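Local atomic coordinates of fimbrin (Schizosaccharomyces pombe, PDB entry 1RT8), a protein that binds actin filaments and crosslinks them, taking part in cell polarity, cytokinesis, mating and spore formation. Residues A281-V289 with L491-L502; L317-V328 with Y354-F364. One frame throughout, in Å; residues are numbered along the deposited sequence.

Contact 1: A281-V289 with L491-L502; sequences AEGEREARV and LPEDIVAVRPRL
One buried carboxylate, that of Asp494, accepts four N-H groups, and two of them come from Arg285 across the contact. The guanidinium of Arg285 grips it side-on in a nearly coplanar pair: NE reaches Asp494 OD1 at 2.9 Å and NH2 reaches Asp494 OD2 at 2.8 Å, both almost straight and both on syn lone pairs. Bends at chi2 and chi3 (-58° and -57°) turn the Arg285 chain so that this edge faces the acid, while Leu491 CD1 lies over one guanidinium face. The other two donors come in on the anti sides, tilted out of the carboxylate plane: Leu491 N binds Asp494 OD2 at 2.9 Å, and Arg499 NH1 meets Asp494 OD1 at 3.0 Å. Both arginines thus gather round Asp494 and Glu493. Glu493 OE2 bonds Arg499 NH1 but lies well out of the Arg285 guanidinium plane, so toward Arg285 it can act by charge alone, perhaps easing the local balance. Farther along helix 282-296, Val289 and Leu502 meet tip to tip, CG2 to CD2 at 4.0 Å. Bordering this apolar patch is a salt bridge whose hydrogen bond is weak, Arg501 NH1 to Glu286 OE1 at 3.3 Å; Arg501 also makes a cation-pi contact with Trp387. The whole is a salt-bridge network between calponin-homology domains, joining the first helix of CH3 to the Schellman-ended helix 492-496 and the start of the last helix of CH4.

Contact 2: L317-V328 with Y354-F364; sequences LQAYDKITPNTV and YAVDLGKNQGF
The ring of Tyr320 reaches hydroxyl-first to helix 345-361, with Leu358 CB centred over one face in a CH-pi contact, 4.0 Å from the centroid and only 8° off the normal. With CG beside the backbone N (chi1 -82°), Tyr320 points its hydroxyl at the helix backbone, where OH gives a weak hydrogen bond to Ala355 O at 2.7 Å. Gly359 lets the hydroxyl come close, its CA 3.2 Å from Tyr320 OH. The ring of Phe364 approaches from the opposite direction, tilted 22° yet slid so far along that the two rings barely overlap. The amide of Gln362 stands almost perpendicular to the tyrosine ring, and its NE2 donates to a water at 2.7 Å; that water lies at the ring edge, gives a hydrogen bond to Tyr320 O and also bonds Thr324 OG1. Beyond, the packing is apolar: Leu358 CD1 touches both Leu317 CD2 (3.9 Å) and Val328 CG2 (3.7 Å) and covers the rim of one Tyr354 face, while CD2 slides past Thr327 CG2. The hydroxyl of Tyr354 bonds the backbone N of Asn329. This is part of the all-helical core of the third calponin-homology domain, where helix 314-323 and the turn after it pack on the end of helix 345-361.

Overall arrangement
Contact 2 is nested within the chain loop that contact 1 closes, and the two illustrate packing within one domain and between two. Residues 317-328 and 354-364 form part of the interior of CH3 from helices close in sequence, whereas residues 281-289 and 491-502 bring CH3 against CH4 within the second actin-binding region. Their centres are 25 Å apart and their nearest atoms about 12 Å, so they do not touch. Helix 282-296 links them: its early turns serve contact 1, while Trp293 and Leu294 farther on pack against Ile323 and Ala319. Helix 379-397 does likewise, with Trp387 beside Arg501 and Met389 against Tyr320. Contact 1 centres on charged pairs, contact 2 on apolar and aromatic packing.

Contact 1: A281-V289 with L491-L502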
loop_
_atom_site.group_PDB
_atom_site.type_symbol
_atom_site.label_atom_id
_atom_site.label_comp_id
_atom_site.label_asym_id
_atom_site.label_seq_id
_atom_site.Cartn_x
_atom_site.Cartn_y
_atom_site.Cartn_z
ATOM N N ALA A 281 -11.663 -16.417 -5.379
ATOM C CA ALA A 281 -12.067 -15.438 -4.370
ATOM C C ALA A 281 -11.132 -15.473 -3.161
ATOM O O ALA A 281 -10.421 -14.505 -2.890
ATOM C CB ALA A 281 -13.496 -15.698 -3.931
ATOM N N GLU A 282 -11.143 -16.586 -2.429
ATOM C CA GLU A 282 -10.269 -16.726 -1.269
ATOM C C GLU A 282 -8.820 -16.803 -1.742
ATOM O O GLU A 282 -7.919 -16.237 -1.119
ATOM C CB GLU A 282 -10.621 -17.978 -0.463
ATOM C CG GLU A 282 -9.568 -18.335 0.579
ATOM C CD GLU A 282 -10.118 -19.138 1.737
ATOM O OE1 GLU A 282 -10.745 -20.196 1.505
ATOM O OE2 GLU A 282 -9.916 -18.709 2.890
ATOM N N GLY A 283 -8.610 -17.496 -2.860
ATOM C CA GLY A 283 -7.277 -17.626 -3.410
ATOM C C GLY A 283 -6.686 -16.283 -3.790
ATOM O O GLY A 283 -5.506 -16.026 -3.534
ATOM N N GLU A 284 -7.497 -15.420 -4.403
ATOM C CA GLU A 284 -7.022 -14.099 -4.807
ATOM C C GLU A 284 -6.675 -13.246 -3.593
ATOM O O GLU A 284 -5.672 -12.527 -3.599
ATOM C CB GLU A 284 -8.069 -13.362 -5.652
ATOM C CG GLU A 284 -8.228 -13.874 -7.083
ATOM C CD GLU A 284 -6.910 -13.940 -7.841
ATOM O OE1 GLU A 284 -6.144 -12.958 -7.811
ATOM O OE2 GLU A 284 -6.639 -14.978 -8.478
ATOM N N ARG A 285 -7.502 -13.327 -2.552
ATOM C CA ARG A 285 -7.256 -12.544 -1.343
ATOM C C ARG A 285 -5.952 -12.957 -0.665
ATOM O O ARG A 285 -5.155 -12.102 -0.270
ATOM C CB ARG A 285 -8.430 -12.681 -0.369
ATOM C CG ARG A 285 -9.660 -11.869 -0.782
ATOM C CD ARG A 285 -9.308 -10.404 -0.918
ATOM N NE ARG A 285 -8.732 -9.872 0.317
ATOM C CZ ARG A 285 -7.805 -8.920 0.359
ATOM N NH1 ARG A 285 -7.352 -8.391 -0.766
ATOM N NH2 ARG A 285 -7.309 -8.512 1.522
ATOM N N GLU A 286 -5.732 -14.262 -0.534
ATOM C CA GLU A 286 -4.504 -14.745 0.087
ATOM C C GLU A 286 -3.325 -14.221 -0.715
ATOM O O GLU A 286 -2.344 -13.746 -0.147
ATOM C CB GLU A 286 -4.462 -16.283 0.124
ATOM C CG GLU A 286 -5.561 -16.928 0.971
ATOM C CD GLU A 286 -5.380 -18.431 1.132
ATOM O OE1 GLU A 286 -4.862 -19.077 0.202
ATOM O OE2 GLU A 286 -5.771 -18.977 2.182
ATOM N N ALA A 287 -3.434 -14.292 -2.039
ATOM C CA ALA A 287 -2.373 -13.826 -2.925
ATOM C C ALA A 287 -2.045 -12.356 -2.663
ATOM O O ALA A 287 -0.872 -11.981 -2.593
ATOM C CB ALA A 287 -2.779 -14.029 -4.400
ATOM N N ARG A 288 -3.076 -11.527 -2.515
ATOM C CA ARG A 288 -2.873 -10.103 -2.259
ATOM C C ARG A 288 -2.295 -9.848 -0.871
ATOM O O ARG A 288 -1.487 -8.943 -0.701
ATOM C CB ARG A 288 -4.188 -9.336 -2.434
ATOM C CG ARG A 288 -4.493 -8.981 -3.889
ATOM C CD ARG A 288 -5.928 -8.489 -4.065
ATOM N NE ARG A 288 -6.253 -8.191 -5.463
ATOM C CZ ARG A 288 -5.792 -7.139 -6.138
ATOM N NH1 ARG A 288 -4.979 -6.272 -5.549
ATOM N NH2 ARG A 288 -6.148 -6.950 -7.406
ATOM N N VAL A 289 -2.714 -10.643 0.113
ATOM C CA VAL A 289 -2.208 -10.511 1.480
ATOM C C VAL A 289 -0.746 -10.955 1.537
ATOM O O VAL A 289 0.089 -10.289 2.158
ATOM C CB VAL A 289 -3.032 -11.371 2.476
ATOM C CG1 VAL A 289 -2.348 -11.394 3.837
ATOM C CG2 VAL A 289 -4.449 -10.798 2.607
ATOM N N LEU A 491 -7.782 -7.334 5.085
ATOM C CA LEU A 491 -8.834 -6.330 5.025
ATOM C C LEU A 491 -10.030 -6.857 5.826
ATOM O O LEU A 491 -10.096 -8.046 6.164
ATOM C CB LEU A 491 -9.267 -6.076 3.578
ATOM C CG LEU A 491 -8.355 -5.253 2.657
ATOM C CD1 LEU A 491 -8.922 -5.281 1.238
ATOM C CD2 LEU A 491 -8.255 -3.821 3.159
ATOM N N PRO A 492 -10.991 -5.979 6.146
ATOM C CA PRO A 492 -12.165 -6.403 6.909
ATOM C C PRO A 492 -12.872 -7.618 6.302
ATOM O O PRO A 492 -13.281 -8.548 7.009
ATOM C CB PRO A 492 -13.044 -5.157 6.895
ATOM C CG PRO A 492 -12.029 -4.037 6.903
ATOM C CD PRO A 492 -11.007 -4.525 5.901
ATOM N N GLU A 493 -13.001 -7.608 4.982
ATOM C CA GLU A 493 -13.683 -8.675 4.277
ATOM C C GLU A 493 -13.077 -10.057 4.507
ATOM O O GLU A 493 -13.768 -11.066 4.398
ATOM C CB GLU A 493 -13.721 -8.363 2.778
ATOM C CG GLU A 493 -12.388 -8.517 2.083
ATOM C CD GLU A 493 -12.507 -8.370 0.584
ATOM O OE1 GLU A 493 -12.409 -7.230 0.082
ATOM O OE2 GLU A 493 -12.713 -9.393 -0.094
ATOM N N ASP A 494 -11.792 -10.118 4.827
ATOM C CA ASP A 494 -11.169 -11.415 5.062
ATOM C C ASP A 494 -11.693 -12.054 6.350
ATOM O O ASP A 494 -11.797 -13.283 6.456
ATOM C CB ASP A 494 -9.650 -11.263 5.089
ATOM C CG ASP A 494 -9.101 -10.763 3.766
ATOM O OD1 ASP A 494 -9.528 -11.289 2.713
ATOM O OD2 ASP A 494 -8.243 -9.854 3.772
ATOM N N ILE A 495 -12.030 -11.217 7.330
ATOM C CA ILE A 495 -12.587 -11.709 8.586
ATOM C C ILE A 495 -14.078 -12.046 8.384
ATOM O O ILE A 495 -14.539 -13.120 8.780
ATOM C CB ILE A 495 -12.435 -10.646 9.704
ATOM C CG1 ILE A 495 -10.962 -10.552 10.129
ATOM C CG2 ILE A 495 -13.330 -10.986 10.890
ATOM C CD1 ILE A 495 -10.685 -9.405 11.082
ATOM N N VAL A 496 -14.820 -11.138 7.753
ATOM C CA VAL A 496 -16.253 -11.359 7.507
ATOM C C VAL A 496 -16.499 -12.655 6.714
ATOM O O VAL A 496 -17.458 -13.390 6.988
ATOM C CB VAL A 496 -16.884 -10.153 6.758
ATOM C CG1 VAL A 496 -18.340 -10.459 6.369
ATOM C CG2 VAL A 496 -16.828 -8.922 7.646
ATOM N N ALA A 497 -15.623 -12.942 5.754
ATOM C CA ALA A 497 -15.731 -14.144 4.939
ATOM C C ALA A 497 -15.068 -15.353 5.629
ATOM O O ALA A 497 -15.085 -16.468 5.109
ATOM C CB ALA A 497 -15.084 -13.896 3.571
ATOM N N VAL A 498 -14.475 -15.114 6.792
ATOM C CA VAL A 498 -13.804 -16.151 7.568
ATOM C C VAL A 498 -12.799 -16.982 6.771
ATOM O O VAL A 498 -12.892 -18.207 6.720
ATOM C CB VAL A 498 -14.824 -17.113 8.222
ATOM C CG1 VAL A 498 -14.126 -17.972 9.268
ATOM C CG2 VAL A 498 -15.952 -16.318 8.860
ATOM N N ARG A 499 -11.846 -16.309 6.135
ATOM C CA ARG A 499 -10.812 -16.991 5.369
ATOM C C ARG A 499 -9.807 -17.403 6.444
ATOM O O ARG A 499 -9.025 -16.589 6.919
ATOM C CB ARG A 499 -10.238 -16.018 4.340
ATOM C CG ARG A 499 -11.327 -15.605 3.333
ATOM C CD ARG A 499 -10.967 -14.446 2.394
ATOM N NE ARG A 499 -11.996 -14.315 1.358
ATOM C CZ ARG A 499 -12.567 -13.173 0.994
ATOM N NH1 ARG A 499 -12.213 -12.029 1.576
ATOM N NH2 ARG A 499 -13.511 -13.177 0.057
ATOM N N PRO A 500 -9.843 -18.683 6.851
ATOM C CA PRO A 500 -8.992 -19.292 7.883
ATOM C C PRO A 500 -7.540 -18.861 8.020
ATOM O O PRO A 500 -7.120 -18.489 9.109
ATOM C CB PRO A 500 -9.152 -20.796 7.631
ATOM C CG PRO A 500 -9.572 -20.869 6.196
ATOM C CD PRO A 500 -10.533 -19.731 6.082
ATOM N N ARG A 501 -6.764 -18.921 6.945
ATOM C CA ARG A 501 -5.366 -18.514 7.034
ATOM C C ARG A 501 -5.226 -17.026 7.325
ATOM O O ARG A 501 -4.297 -16.601 8.020
ATOM C CB ARG A 501 -4.625 -18.826 5.739
ATOM C CG ARG A 501 -4.549 -20.295 5.414
ATOM C CD ARG A 501 -3.894 -20.469 4.075
ATOM N NE ARG A 501 -3.619 -21.863 3.797
ATOM C CZ ARG A 501 -3.241 -22.320 2.610
ATOM N NH1 ARG A 501 -3.103 -21.484 1.591
ATOM N NH2 ARG A 501 -2.987 -23.611 2.452
ATOM N N LEU A 502 -6.143 -16.233 6.790
ATOM C CA LEU A 502 -6.067 -14.801 6.996
ATOM C C LEU A 502 -6.524 -14.453 8.403
ATOM O O LEU A 502 -6.014 -13.509 9.005
ATOM C CB LEU A 502 -6.884 -14.071 5.926
ATOM C CG LEU A 502 -6.481 -14.463 4.492
ATOM C CD1 LEU A 502 -7.191 -13.576 3.459
ATOM C CD2 LEU A 502 -4.973 -14.332 4.329
#

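Contact 2: L317-V328 with Y354-F364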
loop_
_atom_site.group_PDB
_atom_site.type_symbol
_atom_site.label_atom_id
_atom_site.label_comp_id
_atom_site.label_asym_id
_atom_site.label_seq_id
_atom_site.Cartn_x
_atom_site.Cartn_y
_atom_site.Cartn_z
ATOM N N LEU A 317 13.693 -16.927 -2.365
ATOM C CA LEU A 317 15.016 -17.046 -1.783
ATOM C C LEU A 317 15.383 -15.785 -1.005
ATOM O O LEU A 317 15.987 -15.868 0.063
ATOM C CB LEU A 317 16.044 -17.353 -2.874
ATOM C CG LEU A 317 15.867 -18.763 -3.458
ATOM C CD1 LEU A 317 16.810 -18.986 -4.630
ATOM C CD2 LEU A 317 16.106 -19.798 -2.371
ATOM N N GLN A 318 15.009 -14.621 -1.522
ATOM C CA GLN A 318 15.297 -13.376 -0.815
ATOM C C GLN A 318 14.552 -13.348 0.515
ATOM O O GLN A 318 15.112 -12.951 1.534
ATOM C CB GLN A 318 14.883 -12.166 -1.641
ATOM C CG GLN A 318 15.775 -11.884 -2.833
ATOM C CD GLN A 318 15.225 -10.758 -3.683
ATOM O OE1 GLN A 318 15.034 -9.638 -3.207
ATOM N NE2 GLN A 318 14.959 -11.052 -4.948
ATOM N N ALA A 319 13.289 -13.776 0.493
ATOM C CA ALA A 319 12.455 -13.807 1.688
ATOM C C ALA A 319 13.124 -14.631 2.782
ATOM O O ALA A 319 13.210 -14.180 3.930
ATOM C CB ALA A 319 11.069 -14.388 1.359
ATOM N N TYR A 320 13.598 -15.830 2.428
ATOM C CA TYR A 320 14.273 -16.696 3.398
ATOM C C TYR A 320 15.411 -15.961 4.087
ATOM O O TYR A 320 15.580 -16.078 5.291
ATOM C CB TYR A 320 14.867 -17.947 2.738
ATOM C CG TYR A 320 13.896 -19.084 2.515
ATOM C CD1 TYR A 320 13.484 -19.423 1.223
ATOM C CD2 TYR A 320 13.370 -19.811 3.592
ATOM C CE1 TYR A 320 12.572 -20.454 1.005
ATOM C CE2 TYR A 320 12.448 -20.853 3.376
ATOM C CZ TYR A 320 12.060 -21.160 2.076
ATOM O OH TYR A 320 11.160 -22.159 1.829
ATOM N N ASP A 321 16.195 -15.223 3.304
ATOM C CA ASP A 321 17.341 -14.475 3.821
ATOM C C ASP A 321 16.930 -13.280 4.671
ATOM O O ASP A 321 17.616 -12.942 5.641
ATOM C CB ASP A 321 18.219 -14.006 2.663
ATOM C CG ASP A 321 19.601 -14.628 2.690
ATOM O OD1 ASP A 321 19.757 -15.722 3.270
ATOM O OD2 ASP A 321 20.531 -14.030 2.113
ATOM N N LYS A 322 15.817 -12.643 4.308
ATOM C CA LYS A 322 15.318 -11.487 5.053
ATOM C C LYS A 322 14.815 -11.931 6.416
ATOM O O LYS A 322 14.932 -11.204 7.400
ATOM C CB LYS A 322 14.173 -10.813 4.298
ATOM C CG LYS A 322 14.561 -10.235 2.947
ATOM C CD LYS A 322 15.384 -8.966 3.087
ATOM C CE LYS A 322 15.601 -8.323 1.724
ATOM N NZ LYS A 322 16.373 -7.052 1.815
ATOM N N ILE A 323 14.253 -13.132 6.461
ATOM C CA ILE A 323 13.715 -13.698 7.691
ATOM C C ILE A 323 14.824 -14.329 8.534
ATOM O O ILE A 323 14.780 -14.284 9.763
ATOM C CB ILE A 323 12.642 -14.773 7.373
ATOM C CG1 ILE A 323 11.459 -14.125 6.649
ATOM C CG2 ILE A 323 12.168 -15.444 8.652
ATOM C CD1 ILE A 323 10.429 -15.111 6.162
ATOM N N THR A 324 15.810 -14.920 7.866
ATOM C CA THR A 324 16.931 -15.563 8.542
ATOM C C THR A 324 18.211 -15.297 7.751
ATOM O O THR A 324 18.553 -16.044 6.844
ATOM C CB THR A 324 16.738 -17.091 8.635
ATOM O OG1 THR A 324 15.434 -17.385 9.150
ATOM C CG2 THR A 324 17.783 -17.701 9.563
ATOM N N PRO A 325 18.932 -14.223 8.090
ATOM C CA PRO A 325 20.174 -13.878 7.396
ATOM C C PRO A 325 21.128 -15.058 7.297
ATOM O O PRO A 325 21.199 -15.891 8.201
ATOM C CB PRO A 325 20.730 -12.750 8.246
ATOM C CG PRO A 325 19.477 -12.066 8.718
ATOM C CD PRO A 325 18.627 -13.235 9.138
ATOM N N ASN A 326 21.856 -15.119 6.187
ATOM C CA ASN A 326 22.814 -16.187 5.929
ATOM C C ASN A 326 22.180 -17.561 5.788
ATOM O O ASN A 326 22.773 -18.567 6.180
ATOM C CB ASN A 326 23.877 -16.244 7.024
ATOM C CG ASN A 326 24.794 -15.047 7.005
ATOM O OD1 ASN A 326 25.242 -14.605 5.941
ATOM N ND2 ASN A 326 25.097 -14.519 8.187
ATOM N N THR A 327 20.976 -17.614 5.229
ATOM C CA THR A 327 20.317 -18.898 5.034
ATOM C C THR A 327 20.628 -19.387 3.623
ATOM O O THR A 327 20.874 -20.571 3.397
ATOM C CB THR A 327 18.781 -18.781 5.189
ATOM O OG1 THR A 327 18.455 -18.553 6.564
ATOM C CG2 THR A 327 18.092 -20.054 4.711
ATOM N N VAL A 328 20.644 -18.450 2.683
ATOM C CA VAL A 328 20.883 -18.776 1.286
ATOM C C VAL A 328 22.318 -18.601 0.784
ATOM O O VAL A 328 22.949 -17.568 1.000
ATOM C CB VAL A 328 19.950 -17.934 0.385
ATOM C CG1 VAL A 328 20.135 -18.318 -1.068
ATOM C CG2 VAL A 328 18.507 -18.139 0.815
ATOM N N TYR A 354 15.638 -25.458 -4.575
ATOM C CA TYR A 354 16.441 -24.993 -3.452
ATOM C C TYR A 354 15.536 -24.291 -2.434
ATOM O O TYR A 354 15.640 -24.522 -1.230
ATOM C CB TYR A 354 17.531 -24.051 -3.979
ATOM C CG TYR A 354 18.540 -23.563 -2.956
ATOM C CD1 TYR A 354 18.897 -24.344 -1.853
ATOM C CD2 TYR A 354 19.160 -22.327 -3.110
ATOM C CE1 TYR A 354 19.854 -23.893 -0.922
ATOM C CE2 TYR A 354 20.107 -21.873 -2.197
ATOM C CZ TYR A 354 20.448 -22.658 -1.104
ATOM O OH TYR A 354 21.372 -22.183 -0.192
ATOM N N ALA A 355 14.631 -23.449 -2.924
ATOM C CA ALA A 355 13.715 -22.735 -2.050
ATOM C C ALA A 355 12.862 -23.712 -1.239
ATOM O O ALA A 355 12.632 -23.506 -0.050
ATOM C CB ALA A 355 12.822 -21.816 -2.872
ATOM N N VAL A 356 12.386 -24.770 -1.889
ATOM C CA VAL A 356 11.559 -25.771 -1.218
ATOM C C VAL A 356 12.340 -26.523 -0.140
ATOM O O VAL A 356 11.825 -26.752 0.956
ATOM C CB VAL A 356 10.964 -26.760 -2.247
ATOM C CG1 VAL A 356 10.360 -27.974 -1.551
ATOM C CG2 VAL A 356 9.873 -26.040 -3.052
ATOM N N ASP A 357 13.587 -26.884 -0.441
ATOM C CA ASP A 357 14.420 -27.591 0.527
ATOM C C ASP A 357 14.742 -26.720 1.746
ATOM O O ASP A 357 14.767 -27.210 2.876
ATOM C CB ASP A 357 15.716 -28.069 -0.127
ATOM C CG ASP A 357 15.525 -29.335 -0.940
ATOM O OD1 ASP A 357 14.482 -29.998 -0.786
ATOM O OD2 ASP A 357 16.428 -29.679 -1.728
ATOM N N LEU A 358 15.002 -25.437 1.525
ATOM C CA LEU A 358 15.284 -24.537 2.641
ATOM C C LEU A 358 14.064 -24.470 3.544
ATOM O O LEU A 358 14.178 -24.223 4.743
ATOM C CB LEU A 358 15.626 -23.140 2.139
ATOM C CG LEU A 358 17.026 -22.987 1.553
ATOM C CD1 LEU A 358 17.159 -21.624 0.908
ATOM C CD2 LEU A 358 18.071 -23.178 2.663
ATOM N N GLY A 359 12.892 -24.688 2.951
ATOM C CA GLY A 359 11.654 -24.678 3.705
ATOM C C GLY A 359 11.543 -25.959 4.504
ATOM O O GLY A 359 11.157 -25.949 5.673
ATOM N N LYS A 360 11.894 -27.076 3.873
ATOM C CA LYS A 360 11.837 -28.355 4.554
ATOM C C LYS A 360 12.824 -28.342 5.721
ATOM O O LYS A 360 12.501 -28.802 6.811
ATOM C CB LYS A 360 12.154 -29.491 3.572
ATOM C CG LYS A 360 11.071 -29.675 2.513
ATOM C CD LYS A 360 11.343 -30.861 1.606
ATOM C CE LYS A 360 10.142 -31.162 0.702
ATOM N NZ LYS A 360 10.389 -32.344 -0.186
ATOM N N ASN A 361 14.016 -27.798 5.497
ATOM C CA ASN A 361 15.019 -27.726 6.559
ATOM C C ASN A 361 14.499 -26.937 7.751
ATOM O O ASN A 361 14.786 -27.275 8.904
ATOM C CB ASN A 361 16.304 -27.057 6.067
ATOM C CG ASN A 361 17.076 -27.925 5.103
ATOM O OD1 ASN A 361 17.014 -29.146 5.177
ATOM N ND2 ASN A 361 17.822 -27.295 4.200
ATOM N N GLN A 362 13.732 -25.887 7.468
ATOM C CA GLN A 362 13.187 -25.039 8.515
ATOM C C GLN A 362 11.938 -25.589 9.196
ATOM O O GLN A 362 11.348 -24.927 10.052
ATOM C CB GLN A 362 12.914 -23.651 7.957
ATOM C CG GLN A 362 14.174 -22.845 7.750
ATOM C CD GLN A 362 13.889 -21.446 7.263
ATOM O OE1 GLN A 362 12.812 -20.900 7.513
ATOM N NE2 GLN A 362 14.861 -20.844 6.582
ATOM N N GLY A 363 11.540 -26.799 8.821
ATOM C CA GLY A 363 10.374 -27.403 9.437
ATOM C C GLY A 363 9.050 -27.215 8.716
ATOM O O GLY A 363 8.022 -27.693 9.193
ATOM N N PHE A 364 9.058 -26.524 7.579
ATOM C CA PHE A 364 7.825 -26.314 6.819
ATOM C C PHE A 364 7.210 -27.666 6.462
ATOM O O PHE A 364 7.898 -28.691 6.404
ATOM C CB PHE A 364 8.103 -25.582 5.494
ATOM C CG PHE A 364 8.577 -24.156 5.639
ATOM C CD1 PHE A 364 8.887 -23.613 6.884
ATOM C CD2 PHE A 364 8.737 -23.358 4.499
ATOM C CE1 PHE A 364 9.359 -22.298 6.991
ATOM C CE2 PHE A 364 9.203 -22.048 4.591
ATOM C CZ PHE A 364 9.517 -21.512 5.842
HETATM O O HOH W 1 14.354 -18.183 6.660
#